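Local coordinates for protein aminotransferase, class IV (Brucella abortus, PDB 4TVI) that probably transfers the amino group of leucine, isoleucine or valine to 2-oxoglutarate with the help of pyridoxal 5'-phosphate, at residues A[120-125]-A[145-150]; A[160-165]-A[283-288]. One frame throughout, in Å; residues are numbered along the deposited sequence.

Contact 1 (A[120-125]-A[145-150]); sequences VYIRPM and FALCLE
Y121 and E150 exchange two backbone hydrogen bonds, the shorter from Y121 N to E150 O at 2.8 Å, and the same reciprocal pattern recurs at R123 with C148 and at M125 with A146. The six bonds are not equal: M125 N reaches A146 O at 2.8 Å but with an N-H...O angle of 133°, whereas C148 N points almost straight (173°) at R123 O. Between these hydrogen-bonded pairs stand the non-hydrogen-bonded pairs I122 with L149 and P124 with L147. There the backbone polar atoms face the other neighbour, so the missing N-H of P124 costs nothing toward L147; P124 has a backbone hydrogen bond with D66. The two strands are adjacent in the antiparallel sheet of the class IV aminotransferase fold, with strand 64-70 beyond 120-125 and strand 35-39 beyond 145-150. On the face bearing Y121, R123 and M125, the arginine chain bends at chi3 (61°), bringing R123 NE to a weak hydrogen bond with M125 SD; R123 NH2 touches C148 SG at 3.6 Å. That guanidinium also hydrogen-bonds through NH2 to A53 O of the second subunit and makes a cation-pi contact with W59 of the same subunit. M125 CE lies 4.1 Å from C148 CB. The other face is aliphatic: I122 CG2 packs 3.6 Å from L149 CD2, side by side, while L147 CD1 lies 3.8 Å from P124 CG.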
# COMPACT_ATOMS: atom_id res chain seq x y z
N VAL A 120 -9.68 25.36 1.36
CA VAL A 120 -10.03 23.97 1.58
C VAL A 120 -9.14 23.02 0.78
O VAL A 120 -8.80 23.29 -0.38
CB VAL A 120 -11.52 23.71 1.24
CG1 VAL A 120 -11.90 22.25 1.49
CG2 VAL A 120 -12.44 24.64 2.05
N TYR A 121 -8.77 21.92 1.42
CA TYR A 121 -8.12 20.78 0.79
C TYR A 121 -9.14 19.69 0.43
O TYR A 121 -9.90 19.23 1.29
CB TYR A 121 -7.01 20.25 1.71
CG TYR A 121 -6.46 18.90 1.34
CD1 TYR A 121 -5.92 18.65 0.09
CD2 TYR A 121 -6.42 17.88 2.28
CE1 TYR A 121 -5.40 17.40 -0.23
CE2 TYR A 121 -5.90 16.64 1.98
CZ TYR A 121 -5.39 16.40 0.73
OH TYR A 121 -4.87 15.15 0.45
N ILE A 122 -9.16 19.33 -0.85
CA ILE A 122 -10.16 18.43 -1.42
C ILE A 122 -9.59 17.06 -1.77
O ILE A 122 -8.75 16.95 -2.67
CB ILE A 122 -10.77 19.06 -2.70
CG1 ILE A 122 -11.30 20.46 -2.42
CG2 ILE A 122 -11.85 18.16 -3.28
CD1 ILE A 122 -11.54 21.27 -3.68
N ARG A 123 -10.02 16.01 -1.07
CA ARG A 123 -9.50 14.67 -1.33
C ARG A 123 -10.60 13.67 -1.70
O ARG A 123 -11.30 13.16 -0.82
CB ARG A 123 -8.71 14.14 -0.13
CG ARG A 123 -8.11 12.73 -0.37
CD ARG A 123 -7.24 12.25 0.79
NE ARG A 123 -8.00 12.14 2.04
CZ ARG A 123 -7.88 12.99 3.05
NH1 ARG A 123 -7.04 14.01 2.96
NH2 ARG A 123 -8.61 12.83 4.15
N PRO A 124 -10.76 13.38 -3.00
CA PRO A 124 -11.62 12.29 -3.46
C PRO A 124 -10.97 10.93 -3.19
O PRO A 124 -9.75 10.82 -3.29
CB PRO A 124 -11.73 12.53 -4.97
CG PRO A 124 -11.16 13.90 -5.21
CD PRO A 124 -10.18 14.13 -4.12
N MET A 125 -11.76 9.92 -2.85
CA MET A 125 -11.22 8.60 -2.54
C MET A 125 -12.11 7.47 -3.07
O MET A 125 -13.33 7.50 -2.91
CB MET A 125 -11.02 8.44 -1.03
CG MET A 125 -9.92 9.31 -0.45
SD MET A 125 -9.82 9.22 1.35
CE MET A 125 -11.40 9.93 1.81
N PHE A 145 -17.11 5.27 -2.66
CA PHE A 145 -16.53 6.60 -2.81
C PHE A 145 -16.69 7.44 -1.55
O PHE A 145 -17.67 7.29 -0.81
CB PHE A 145 -17.17 7.30 -4.01
CG PHE A 145 -16.77 8.74 -4.17
CD1 PHE A 145 -15.59 9.08 -4.81
CD2 PHE A 145 -17.59 9.76 -3.71
CE1 PHE A 145 -15.22 10.40 -4.97
CE2 PHE A 145 -17.23 11.09 -3.88
CZ PHE A 145 -16.05 11.41 -4.51
N ALA A 146 -15.73 8.32 -1.31
CA ALA A 146 -15.88 9.35 -0.29
C ALA A 146 -15.09 10.58 -0.70
O ALA A 146 -14.02 10.48 -1.29
CB ALA A 146 -15.43 8.84 1.07
N LEU A 147 -15.65 11.75 -0.41
CA LEU A 147 -15.01 13.02 -0.73
C LEU A 147 -14.79 13.82 0.55
O LEU A 147 -15.74 14.31 1.16
CB LEU A 147 -15.85 13.81 -1.72
CG LEU A 147 -15.31 15.17 -2.17
CD1 LEU A 147 -13.93 15.02 -2.81
CD2 LEU A 147 -16.29 15.82 -3.13
N CYS A 148 -13.53 13.95 0.95
CA CYS A 148 -13.21 14.61 2.22
C CYS A 148 -12.67 16.02 2.01
O CYS A 148 -11.66 16.21 1.33
CB CYS A 148 -12.20 13.76 3.00
SG CYS A 148 -11.81 14.39 4.65
N LEU A 149 -13.36 16.99 2.59
CA LEU A 149 -12.95 18.39 2.51
C LEU A 149 -12.47 18.87 3.87
O LEU A 149 -13.21 18.79 4.86
CB LEU A 149 -14.10 19.28 2.02
CG LEU A 149 -14.82 18.86 0.74
CD1 LEU A 149 -15.79 19.95 0.32
CD2 LEU A 149 -13.85 18.53 -0.37
N GLU A 150 -11.24 19.37 3.91
CA GLU A 150 -10.67 19.89 5.15
C GLU A 150 -10.27 21.35 5.01
O GLU A 150 -9.57 21.73 4.07
CB GLU A 150 -9.45 19.06 5.57
CG GLU A 150 -8.88 19.45 6.93
CD GLU A 150 -7.78 18.51 7.39
OE1 GLU A 150 -7.39 17.62 6.60
OE2 GLU A 150 -7.31 18.66 8.54

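Contact 2 (A[160-165]-A[283-288]); sequences FTITTT and VPIIGF
The ring of F160 carries I285 CG1 over one face, 3.9 Å from its centroid, while V283 CG1 comes to its edge, 3.5 Å from F160 CE1. With F160 CG set between the backbone N and the carbonyl carbon (chi1 61°), the ring swings across to the neighbouring strand. F288 is the second platform: I162 CD1 sits over one face, 21° off the ring normal, and T163 CA and T164 CG2 stand near the plane at its edge. The two isoleucine contacts over ring faces are CH-pi; isoleucine offers either its end methyl, as I162 CD1 does, or its CG1 methylene, as in I285. I162 also links I285 to F288, its CG1 lying 3.8 Å from I285 CG2 and 3.5 Å from F288 CD1. The backbones are joined by parallel-strand hydrogen bonds. F160 receives I286 N on its O at 2.8 Å and gives its own N to P284 O in a longer bond of 3.2 Å; I162 N then reaches G287 O at 2.7 Å. The lack of a side chain at G287 suits its place beside T161, whose CG2 lies 4.0 Å from G287 CA, where a beta carbon would be too close. Strand 160-164 is flanked by strand 202-206, whose L204 touches both I162 and F288, and strand 281-288 by strand 272-277, whose I273 meets I285; I264 and F267 of helix 264-268 pack on F288, and R268 adds a cation-pi contact.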
# COMPACT_ATOMS: atom_id res chain seq x y z
N PHE A 160 11.49 24.33 2.34
CA PHE A 160 12.02 23.21 3.11
C PHE A 160 13.35 22.69 2.57
O PHE A 160 13.77 23.05 1.46
CB PHE A 160 11.00 22.06 3.16
CG PHE A 160 10.63 21.50 1.82
CD1 PHE A 160 9.59 22.05 1.09
CD2 PHE A 160 11.31 20.41 1.30
CE1 PHE A 160 9.24 21.52 -0.15
CE2 PHE A 160 10.96 19.88 0.06
CZ PHE A 160 9.93 20.44 -0.66
N THR A 161 14.02 21.86 3.36
CA THR A 161 15.32 21.33 3.02
C THR A 161 15.23 19.88 2.56
O THR A 161 14.28 19.16 2.90
CB THR A 161 16.29 21.41 4.21
OG1 THR A 161 15.81 20.59 5.28
CG2 THR A 161 16.43 22.85 4.68
N ILE A 162 16.23 19.44 1.79
CA ILE A 162 16.27 18.07 1.32
C ILE A 162 17.61 17.40 1.58
O ILE A 162 18.64 18.06 1.74
CB ILE A 162 15.98 17.96 -0.20
CG1 ILE A 162 16.94 18.84 -0.99
CG2 ILE A 162 14.54 18.36 -0.50
CD1 ILE A 162 16.80 18.68 -2.50
N THR A 163 17.57 16.07 1.62
CA THR A 163 18.77 15.25 1.68
C THR A 163 18.49 14.05 0.80
O THR A 163 17.42 13.93 0.21
CB THR A 163 19.12 14.81 3.12
OG1 THR A 163 20.31 14.02 3.12
CG2 THR A 163 17.98 14.00 3.71
N THR A 164 19.46 13.15 0.69
CA THR A 164 19.26 11.93 -0.07
C THR A 164 18.60 10.89 0.82
O THR A 164 18.55 11.04 2.04
CB THR A 164 20.58 11.38 -0.62
OG1 THR A 164 21.52 11.25 0.46
CG2 THR A 164 21.15 12.32 -1.67
N THR A 165 18.10 9.82 0.20
CA THR A 165 17.52 8.72 0.95
C THR A 165 18.07 7.39 0.45
O THR A 165 18.46 7.27 -0.72
CB THR A 165 15.98 8.72 0.84
OG1 THR A 165 15.47 7.54 1.49
CG2 THR A 165 15.54 8.73 -0.62
N VAL A 283 6.59 25.52 -4.11
CA VAL A 283 7.29 25.62 -2.83
C VAL A 283 8.79 25.55 -3.04
O VAL A 283 9.29 24.62 -3.67
CB VAL A 283 6.86 24.50 -1.84
CG1 VAL A 283 7.66 24.60 -0.56
CG2 VAL A 283 5.38 24.61 -1.53
N PRO A 284 9.53 26.54 -2.51
CA PRO A 284 10.99 26.56 -2.66
C PRO A 284 11.67 25.51 -1.79
O PRO A 284 11.20 25.18 -0.70
CB PRO A 284 11.37 27.96 -2.19
CG PRO A 284 10.31 28.30 -1.19
CD PRO A 284 9.04 27.67 -1.71
N ILE A 285 12.78 24.99 -2.29
CA ILE A 285 13.62 24.13 -1.52
C ILE A 285 14.88 24.92 -1.18
O ILE A 285 15.64 25.30 -2.07
CB ILE A 285 13.92 22.83 -2.28
CG1 ILE A 285 12.63 22.00 -2.34
CG2 ILE A 285 15.05 22.05 -1.62
CD1 ILE A 285 12.68 20.81 -3.28
N ILE A 286 15.05 25.20 0.11
CA ILE A 286 16.03 26.17 0.57
C ILE A 286 17.30 25.55 1.14
O ILE A 286 18.08 26.23 1.80
CB ILE A 286 15.42 27.10 1.63
CG1 ILE A 286 14.92 26.27 2.82
CG2 ILE A 286 14.30 27.93 1.02
CD1 ILE A 286 14.27 27.10 3.92
N GLY A 287 17.48 24.26 0.91
CA GLY A 287 18.65 23.56 1.40
C GLY A 287 18.76 22.16 0.83
O GLY A 287 17.77 21.42 0.77
N PHE A 288 19.96 21.81 0.39
CA PHE A 288 20.26 20.45 -0.04
C PHE A 288 21.53 20.00 0.67
O PHE A 288 22.63 20.39 0.28
CB PHE A 288 20.41 20.38 -1.56
CG PHE A 288 20.52 18.98 -2.10
CD1 PHE A 288 20.29 17.87 -1.29
CD2 PHE A 288 20.85 18.76 -3.43
CE1 PHE A 288 20.39 16.59 -1.79
CE2 PHE A 288 20.96 17.48 -3.94
CZ PHE A 288 20.73 16.39 -3.12

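In the fold
The two contacts lie on opposite sides of the chain's centre, in different sheets: contact 1 in the five-stranded antiparallel one, contact 2 in the larger mixed one. Their centres are 28 Å apart and their nearest atoms about 13 Å, so they do not touch. Along the chain they come in series: strand 143-151 of contact 1 is followed directly by strand 160-164 of contact 2, and 117 residues separate segment 160-165 from its partner 283-288. That interval contains K180, the lysine carrying pyridoxal phosphate as a Schiff base. Contact 1 also meets the second subunit, whereas no other chain of the assembly touches contact 2.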